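Local atomic coordinates of p22 protein (PDB entry 3JV1), a protein that serves as an accessory factor specific for cytochrome oxidase subunit II in the mitochondrial RNA editing of Trypanosoma brucei. Residues A[85-90]-A[142-147]; A[94-99]-A[148-153]. All blocks are in the same frame, centred on the assembly; numbering follows the deposited sequence.

Overall arrangement
Contact 1 packs the short helix 135-146, and contact 2 the turn after it and the start of helix 152-181, against neighbouring strands of the antiparallel sheet of this Mam33-family protein. Along the chain the segments alternate: strands 83-92 and 95-104 come first, then helix 135-146, the turn and helix 152-181. Contact 1 is the buried half, with helix 135-146 on strand 83-92. Contact 2, centred about 7 Å from the centre of contact 1, lies nearer the surface, on strand 95-104, outermost in the chain. Backbone pairing joins the strands, as from N99 N to G88 O, and V150 touches both M89 and L145, so the apolar parts of the two contacts are continuous through V150.

Contact 1 (A[85-90]-A[142-147]); sequences LVFGMS and TSYLSA
Y144, whose ring meets L85, gives its carbonyl O to NH1 of R148 in a hydrogen bond, and the same arginine makes a cation-pi contact with the tyrosine ring. No hydrogen bond crosses between 85-90 and 142-147 themselves; the interface is an apolar helix-on-sheet packing. Its middle is the tip-to-tip meeting of L145 and F87. L145 CD2 sits over one face of the phenyl ring, displaced toward the rim, in a CH-pi contact 3.7 Å from the F87 ring centroid and 18° off the normal. The other methyl, L145 CD1, lies 3.8 Å from F87 CD1, placing both branches of the leucine against the ring. L145 CD1 also reaches M89 SD at 4.1 Å. On the other flank, L85 CD1 approaches Y144 CE2 to 3.7 Å, tip to tip and oblique to the tyrosine ring. All five touching residues are buried. The helix runs across the strand at 101° between their directions, the axes 11.7 Å apart at closest. V76 and V78 of strand 72-80 and V101 and I98 of strand 95-104 continue the apolar layer on the neighbouring strands, and F180 of the second subunit packs on L85.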
ATOM      1  N   LEU A  85     -17.240  15.527  -2.732  1.00 31.49           N
ATOM      2  CA  LEU A  85     -16.237  16.021  -3.660  1.00 30.85           C
ATOM      3  C   LEU A  85     -14.990  15.786  -2.811  1.00 33.21           C
ATOM      4  O   LEU A  85     -14.889  16.319  -1.702  1.00 32.32           O
ATOM      5  CB  LEU A  85     -16.415  17.521  -3.901  1.00 33.37           C
ATOM      6  CG  LEU A  85     -16.396  18.053  -5.336  1.00 35.19           C
ATOM      7  CD1 LEU A  85     -16.463  19.574  -5.301  1.00 31.75           C
ATOM      8  CD2 LEU A  85     -15.157  17.584  -6.067  1.00 33.36           C
ATOM      9  N   VAL A  86     -14.058  14.982  -3.313  1.00 31.85           N
ATOM     10  CA  VAL A  86     -12.849  14.666  -2.569  1.00 31.51           C
ATOM     11  C   VAL A  86     -11.576  15.196  -3.222  1.00 31.76           C
ATOM     12  O   VAL A  86     -11.210  14.781  -4.317  1.00 32.00           O
ATOM     13  CB  VAL A  86     -12.727  13.136  -2.375  1.00 32.37           C
ATOM     14  CG1 VAL A  86     -11.550  12.813  -1.464  1.00 32.53           C
ATOM     15  CG2 VAL A  86     -14.024  12.588  -1.778  1.00 31.56           C
ATOM     16  N   PHE A  87     -10.907  16.114  -2.531  1.00 30.85           N
ATOM     17  CA  PHE A  87      -9.673  16.725  -3.012  1.00 31.14           C
ATOM     18  C   PHE A  87      -8.443  16.052  -2.410  1.00 33.39           C
ATOM     19  O   PHE A  87      -8.271  16.039  -1.184  1.00 33.57           O
ATOM     20  CB  PHE A  87      -9.641  18.209  -2.642  1.00 31.21           C
ATOM     21  CG  PHE A  87     -10.709  19.034  -3.312  1.00 33.27           C
ATOM     22  CD1 PHE A  87     -10.450  19.685  -4.520  1.00 30.09           C
ATOM     23  CD2 PHE A  87     -11.971  19.153  -2.741  1.00 29.65           C
ATOM     24  CE1 PHE A  87     -11.439  20.443  -5.141  1.00 33.74           C
ATOM     25  CE2 PHE A  87     -12.972  19.912  -3.357  1.00 29.87           C
ATOM     26  CZ  PHE A  87     -12.704  20.559  -4.560  1.00 31.27           C
ATOM     27  N   GLY A  88      -7.602  15.488  -3.271  1.00 32.38           N
ATOM     28  CA  GLY A  88      -6.379  14.858  -2.814  1.00 32.88           C
ATOM     29  C   GLY A  88      -5.379  15.991  -2.817  1.00 34.72           C
ATOM     30  O   GLY A  88      -5.086  16.551  -3.875  1.00 33.79           O
ATOM     31  N   MET A  89      -4.862  16.350  -1.647  1.00 34.86           N
ATOM     32  CA  MET A  89      -3.941  17.467  -1.578  1.00 35.67           C
ATOM     33  C   MET A  89      -2.711  17.259  -0.720  1.00 36.37           C
ATOM     34  O   MET A  89      -2.559  16.252  -0.033  1.00 33.88           O
ATOM     35  CB  MET A  89      -4.677  18.703  -1.071  1.00 38.76           C
ATOM     36  CG  MET A  89      -5.946  19.022  -1.836  1.00 43.49           C
ATOM     37  SD  MET A  89      -6.387  20.730  -1.649  1.00 50.07           S
ATOM     38  CE  MET A  89      -7.155  20.703  -0.068  1.00 46.32           C
ATOM     39  N   SER A  90      -1.826  18.240  -0.780  1.00 36.52           N
ATOM     40  CA  SER A  90      -0.616  18.218   0.013  1.00 39.98           C
ATOM     41  C   SER A  90      -0.262  19.653   0.385  1.00 40.47           C
ATOM     42  O   SER A  90      -0.582  20.593  -0.344  1.00 42.03           O
ATOM     43  CB  SER A  90       0.520  17.538  -0.755  1.00 40.18           C
ATOM     44  OG  SER A  90       0.642  18.057  -2.060  1.00 43.68           O
ATOM     45  N   THR A 142      -9.943  26.030  -6.782  1.00 32.98           N
ATOM     46  CA  THR A 142      -9.219  26.682  -5.685  1.00 34.91           C
ATOM     47  C   THR A 142     -10.098  27.729  -4.973  1.00 34.50           C
ATOM     48  O   THR A 142     -10.090  27.815  -3.744  1.00 34.02           O
ATOM     49  CB  THR A 142      -7.884  27.324  -6.182  1.00 37.48           C
ATOM     50  OG1 THR A 142      -7.235  28.001  -5.095  1.00 39.79           O
ATOM     51  CG2 THR A 142      -8.142  28.320  -7.267  1.00 43.12           C
ATOM     52  N   SER A 143     -10.866  28.504  -5.737  1.00 32.86           N
ATOM     53  CA  SER A 143     -11.769  29.506  -5.162  1.00 34.57           C
ATOM     54  C   SER A 143     -12.883  28.839  -4.344  1.00 32.94           C
ATOM     55  O   SER A 143     -13.309  29.357  -3.320  1.00 31.20           O
ATOM     56  CB  SER A 143     -12.404  30.343  -6.273  1.00 36.76           C
ATOM     57  OG  SER A 143     -11.406  30.982  -7.039  1.00 45.35           O
ATOM     58  N   TYR A 144     -13.367  27.699  -4.827  1.00 31.65           N
ATOM     59  CA  TYR A 144     -14.403  26.928  -4.145  1.00 32.26           C
ATOM     60  C   TYR A 144     -13.875  26.483  -2.764  1.00 32.00           C
ATOM     61  O   TYR A 144     -14.573  26.571  -1.753  1.00 31.42           O
ATOM     62  CB  TYR A 144     -14.758  25.709  -5.004  1.00 30.89           C
ATOM     63  CG  TYR A 144     -15.761  24.753  -4.409  1.00 32.18           C
ATOM     64  CD1 TYR A 144     -17.132  24.970  -4.546  1.00 32.03           C
ATOM     65  CD2 TYR A 144     -15.338  23.594  -3.755  1.00 31.71           C
ATOM     66  CE1 TYR A 144     -18.057  24.051  -4.055  1.00 31.20           C
ATOM     67  CE2 TYR A 144     -16.250  22.674  -3.262  1.00 29.99           C
ATOM     68  CZ  TYR A 144     -17.602  22.902  -3.414  1.00 34.72           C
ATOM     69  OH  TYR A 144     -18.497  21.974  -2.935  1.00 35.99           O
ATOM     70  N   LEU A 145     -12.636  26.008  -2.729  1.00 29.86           N
ATOM     71  CA  LEU A 145     -12.033  25.573  -1.477  1.00 29.77           C
ATOM     72  C   LEU A 145     -11.771  26.762  -0.556  1.00 30.67           C
ATOM     73  O   LEU A 145     -11.971  26.679   0.657  1.00 28.77           O
ATOM     74  CB  LEU A 145     -10.723  24.841  -1.752  1.00 30.38           C
ATOM     75  CG  LEU A 145     -10.871  23.485  -2.436  1.00 28.88           C
ATOM     76  CD1 LEU A 145      -9.521  23.015  -2.907  1.00 31.06           C
ATOM     77  CD2 LEU A 145     -11.493  22.487  -1.463  1.00 32.98           C
ATOM     78  N   SER A 146     -11.330  27.871  -1.135  1.00 30.09           N
ATOM     79  CA  SER A 146     -11.049  29.056  -0.347  1.00 34.34           C
ATOM     80  C   SER A 146     -12.313  29.617   0.314  1.00 33.57           C
ATOM     81  O   SER A 146     -12.269  30.067   1.450  1.00 34.36           O
ATOM     82  CB  SER A 146     -10.394  30.124  -1.219  1.00 35.49           C
ATOM     83  OG  SER A 146      -9.873  31.156  -0.405  1.00 42.89           O
ATOM     84  N   ALA A 147     -13.437  29.585  -0.390  1.00 33.09           N
ATOM     85  CA  ALA A 147     -14.690  30.089   0.171  1.00 34.52           C
ATOM     86  C   ALA A 147     -15.121  29.257   1.376  1.00 35.23           C
ATOM     87  O   ALA A 147     -15.963  29.685   2.167  1.00 33.30           O
ATOM     88  CB  ALA A 147     -15.788  30.077  -0.886  1.00 34.84           C
TER

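Contact 2 (A[94-99]-A[148-153]); sequences GEFVIN and RGVNDT
The F96 ring carries V150 CG1 over one face and the backbone O of N151 at its edge, near the ring plane. These partners belong to the turn between two helices: G149, with positive phi, is the C-prime residue of a Schellman motif ending helix 135-146, V150 centres an inverse gamma turn, and N151 is the N-cap of helix 152-181. V150 CG1 is 3.9 Å from the F96 ring centroid, 24° off the normal, a CH-pi contact offset toward the rim; the two side chains cross at about a right angle. N151 O lies 3.1 Å from F96 CE2. The long helix also meets F96 through L154, A155 and I158, so the phenylalanine joins the outermost strand of the chain to both turn and helix. Toward the surface the contact turns polar. E95 and D152 lie side by side, pointing the same way, with carboxylate planes 18° apart and E95 OE2 3.7 Å from D152 OD1. Like charges this close would be expected to repel, and might raise the proton affinity of either acid. D152 OD1 also packs 3.2 Å from E95 CG. A water ties strand to helix start: it accepts from F96 N at 3.1 Å and donates to D152 OD1 at 2.6 Å.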
ATOM      1  N   GLY A  94       3.260  26.152   3.595  1.00 53.73           N
ATOM      2  CA  GLY A  94       2.089  26.924   3.968  1.00 51.62           C
ATOM      3  C   GLY A  94       0.971  27.052   2.954  1.00 50.34           C
ATOM      4  O   GLY A  94      -0.003  27.760   3.209  1.00 50.21           O
ATOM      5  N   GLU A  95       1.086  26.382   1.811  1.00 48.89           N
ATOM      6  CA  GLU A  95       0.037  26.459   0.800  1.00 48.25           C
ATOM      7  C   GLU A  95      -0.523  25.097   0.430  1.00 45.86           C
ATOM      8  O   GLU A  95       0.178  24.089   0.487  1.00 43.90           O
ATOM      9  CB  GLU A  95       0.554  27.121  -0.477  1.00 51.24           C
ATOM     10  CG  GLU A  95       1.076  28.531  -0.306  1.00 55.87           C
ATOM     11  CD  GLU A  95       1.200  29.251  -1.635  1.00 59.27           C
ATOM     12  OE1 GLU A  95       1.811  28.682  -2.567  1.00 59.89           O
ATOM     13  OE2 GLU A  95       0.685  30.385  -1.744  1.00 60.04           O
ATOM     14  N   PHE A  96      -1.793  25.080   0.039  1.00 44.68           N
ATOM     15  CA  PHE A  96      -2.452  23.850  -0.376  1.00 43.18           C
ATOM     16  C   PHE A  96      -2.205  23.627  -1.860  1.00 43.16           C
ATOM     17  O   PHE A  96      -2.339  24.543  -2.663  1.00 43.99           O
ATOM     18  CB  PHE A  96      -3.967  23.930  -0.146  1.00 42.51           C
ATOM     19  CG  PHE A  96      -4.393  23.617   1.261  1.00 40.81           C
ATOM     20  CD1 PHE A  96      -4.193  22.347   1.796  1.00 39.60           C
ATOM     21  CD2 PHE A  96      -5.001  24.588   2.047  1.00 38.30           C
ATOM     22  CE1 PHE A  96      -4.592  22.049   3.093  1.00 38.47           C
ATOM     23  CE2 PHE A  96      -5.404  24.297   3.350  1.00 39.47           C
ATOM     24  CZ  PHE A  96      -5.198  23.025   3.873  1.00 39.14           C
ATOM     25  N   VAL A  97      -1.829  22.409  -2.219  1.00 41.51           N
ATOM     26  CA  VAL A  97      -1.612  22.069  -3.609  1.00 40.45           C
ATOM     27  C   VAL A  97      -2.611  20.966  -3.944  1.00 39.30           C
ATOM     28  O   VAL A  97      -2.666  19.943  -3.267  1.00 38.51           O
ATOM     29  CB  VAL A  97      -0.189  21.544  -3.845  1.00 41.02           C
ATOM     30  CG1 VAL A  97      -0.018  21.161  -5.298  1.00 42.24           C
ATOM     31  CG2 VAL A  97       0.828  22.610  -3.452  1.00 43.41           C
ATOM     32  N   ILE A  98      -3.426  21.180  -4.968  1.00 36.70           N
ATOM     33  CA  ILE A  98      -4.392  20.168  -5.351  1.00 35.16           C
ATOM     34  C   ILE A  98      -3.694  19.156  -6.258  1.00 35.21           C
ATOM     35  O   ILE A  98      -3.133  19.525  -7.288  1.00 34.24           O
ATOM     36  CB  ILE A  98      -5.578  20.784  -6.117  1.00 34.96           C
ATOM     37  CG1 ILE A  98      -6.230  21.881  -5.280  1.00 35.99           C
ATOM     38  CG2 ILE A  98      -6.592  19.705  -6.441  1.00 34.56           C
ATOM     39  CD1 ILE A  98      -7.167  22.760  -6.076  1.00 35.57           C
ATOM     40  N   ASN A  99      -3.725  17.885  -5.876  1.00 33.05           N
ATOM     41  CA  ASN A  99      -3.096  16.852  -6.679  1.00 33.96           C
ATOM     42  C   ASN A  99      -4.135  16.067  -7.447  1.00 34.39           C
ATOM     43  O   ASN A  99      -3.885  15.645  -8.573  1.00 33.69           O
ATOM     44  CB  ASN A  99      -2.292  15.892  -5.799  1.00 34.66           C
ATOM     45  CG  ASN A  99      -1.226  16.598  -5.005  1.00 39.01           C
ATOM     46  OD1 ASN A  99      -0.458  17.395  -5.549  1.00 39.82           O
ATOM     47  ND2 ASN A  99      -1.167  16.312  -3.708  1.00 39.80           N
ATOM     48  N   ARG A 148     -14.546  28.065   1.509  1.00 34.38           N
ATOM     49  CA  ARG A 148     -14.878  27.191   2.618  1.00 33.45           C
ATOM     50  C   ARG A 148     -13.793  27.166   3.698  1.00 34.54           C
ATOM     51  O   ARG A 148     -13.804  26.311   4.583  1.00 36.92           O
ATOM     52  CB  ARG A 148     -15.162  25.779   2.087  1.00 33.65           C
ATOM     53  CG  ARG A 148     -16.418  25.741   1.220  1.00 31.21           C
ATOM     54  CD  ARG A 148     -16.572  24.468   0.395  1.00 30.37           C
ATOM     55  NE  ARG A 148     -17.899  24.442  -0.210  1.00 31.48           N
ATOM     56  CZ  ARG A 148     -18.346  25.368  -1.055  1.00 32.72           C
ATOM     57  NH1 ARG A 148     -17.564  26.378  -1.410  1.00 30.07           N
ATOM     58  NH2 ARG A 148     -19.594  25.323  -1.494  1.00 31.44           N
ATOM     59  N   GLY A 149     -12.860  28.109   3.634  1.00 34.03           N
ATOM     60  CA  GLY A 149     -11.809  28.157   4.639  1.00 34.84           C
ATOM     61  C   GLY A 149     -10.568  27.333   4.354  1.00 35.53           C
ATOM     62  O   GLY A 149      -9.604  27.384   5.117  1.00 37.33           O
ATOM     63  N   VAL A 150     -10.574  26.567   3.268  1.00 36.55           N
ATOM     64  CA  VAL A 150      -9.406  25.762   2.926  1.00 37.10           C
ATOM     65  C   VAL A 150      -8.486  26.672   2.136  1.00 38.42           C
ATOM     66  O   VAL A 150      -8.494  26.687   0.903  1.00 36.90           O
ATOM     67  CB  VAL A 150      -9.795  24.536   2.088  1.00 36.63           C
ATOM     68  CG1 VAL A 150      -8.586  23.643   1.891  1.00 36.07           C
ATOM     69  CG2 VAL A 150     -10.915  23.772   2.788  1.00 36.99           C
ATOM     70  N   ASN A 151      -7.696  27.438   2.880  1.00 40.38           N
ATOM     71  CA  ASN A 151      -6.784  28.416   2.316  1.00 42.75           C
ATOM     72  C   ASN A 151      -5.399  28.315   2.950  1.00 43.58           C
ATOM     73  O   ASN A 151      -5.108  27.357   3.667  1.00 44.28           O
ATOM     74  CB  ASN A 151      -7.382  29.809   2.535  1.00 42.58           C
ATOM     75  CG  ASN A 151      -7.946  29.979   3.939  1.00 44.73           C
ATOM     76  OD1 ASN A 151      -8.884  30.748   4.162  1.00 47.33           O
ATOM     77  ND2 ASN A 151      -7.370  29.264   4.893  1.00 43.96           N
ATOM     78  N   ASP A 152      -4.551  29.304   2.681  1.00 43.82           N
ATOM     79  CA  ASP A 152      -3.191  29.317   3.214  1.00 46.05           C
ATOM     80  C   ASP A 152      -3.165  29.389   4.729  1.00 44.65           C
ATOM     81  O   ASP A 152      -2.236  28.891   5.365  1.00 44.05           O
ATOM     82  CB  ASP A 152      -2.395  30.489   2.642  1.00 49.34           C
ATOM     83  CG  ASP A 152      -2.154  30.358   1.158  1.00 52.22           C
ATOM     84  OD1 ASP A 152      -1.883  29.231   0.697  1.00 55.23           O
ATOM     85  OD2 ASP A 152      -2.224  31.384   0.451  1.00 57.23           O
ATOM     86  N   THR A 153      -4.185  30.013   5.303  1.00 42.85           N
ATOM     87  CA  THR A 153      -4.273  30.132   6.749  1.00 43.06           C
ATOM     88  C   THR A 153      -4.421  28.742   7.351  1.00 40.93           C
ATOM     89  O   THR A 153      -3.749  28.405   8.317  1.00 39.89           O
ATOM     90  CB  THR A 153      -5.486  30.971   7.164  1.00 44.54           C
ATOM     91  OG1 THR A 153      -5.448  32.232   6.488  1.00 47.50           O
ATOM     92  CG2 THR A 153      -5.476  31.204   8.663  1.00 46.58           C
TER
HETATM   93  O   HOH W   1      -3.728  27.482   0.273  1.00 44.53           O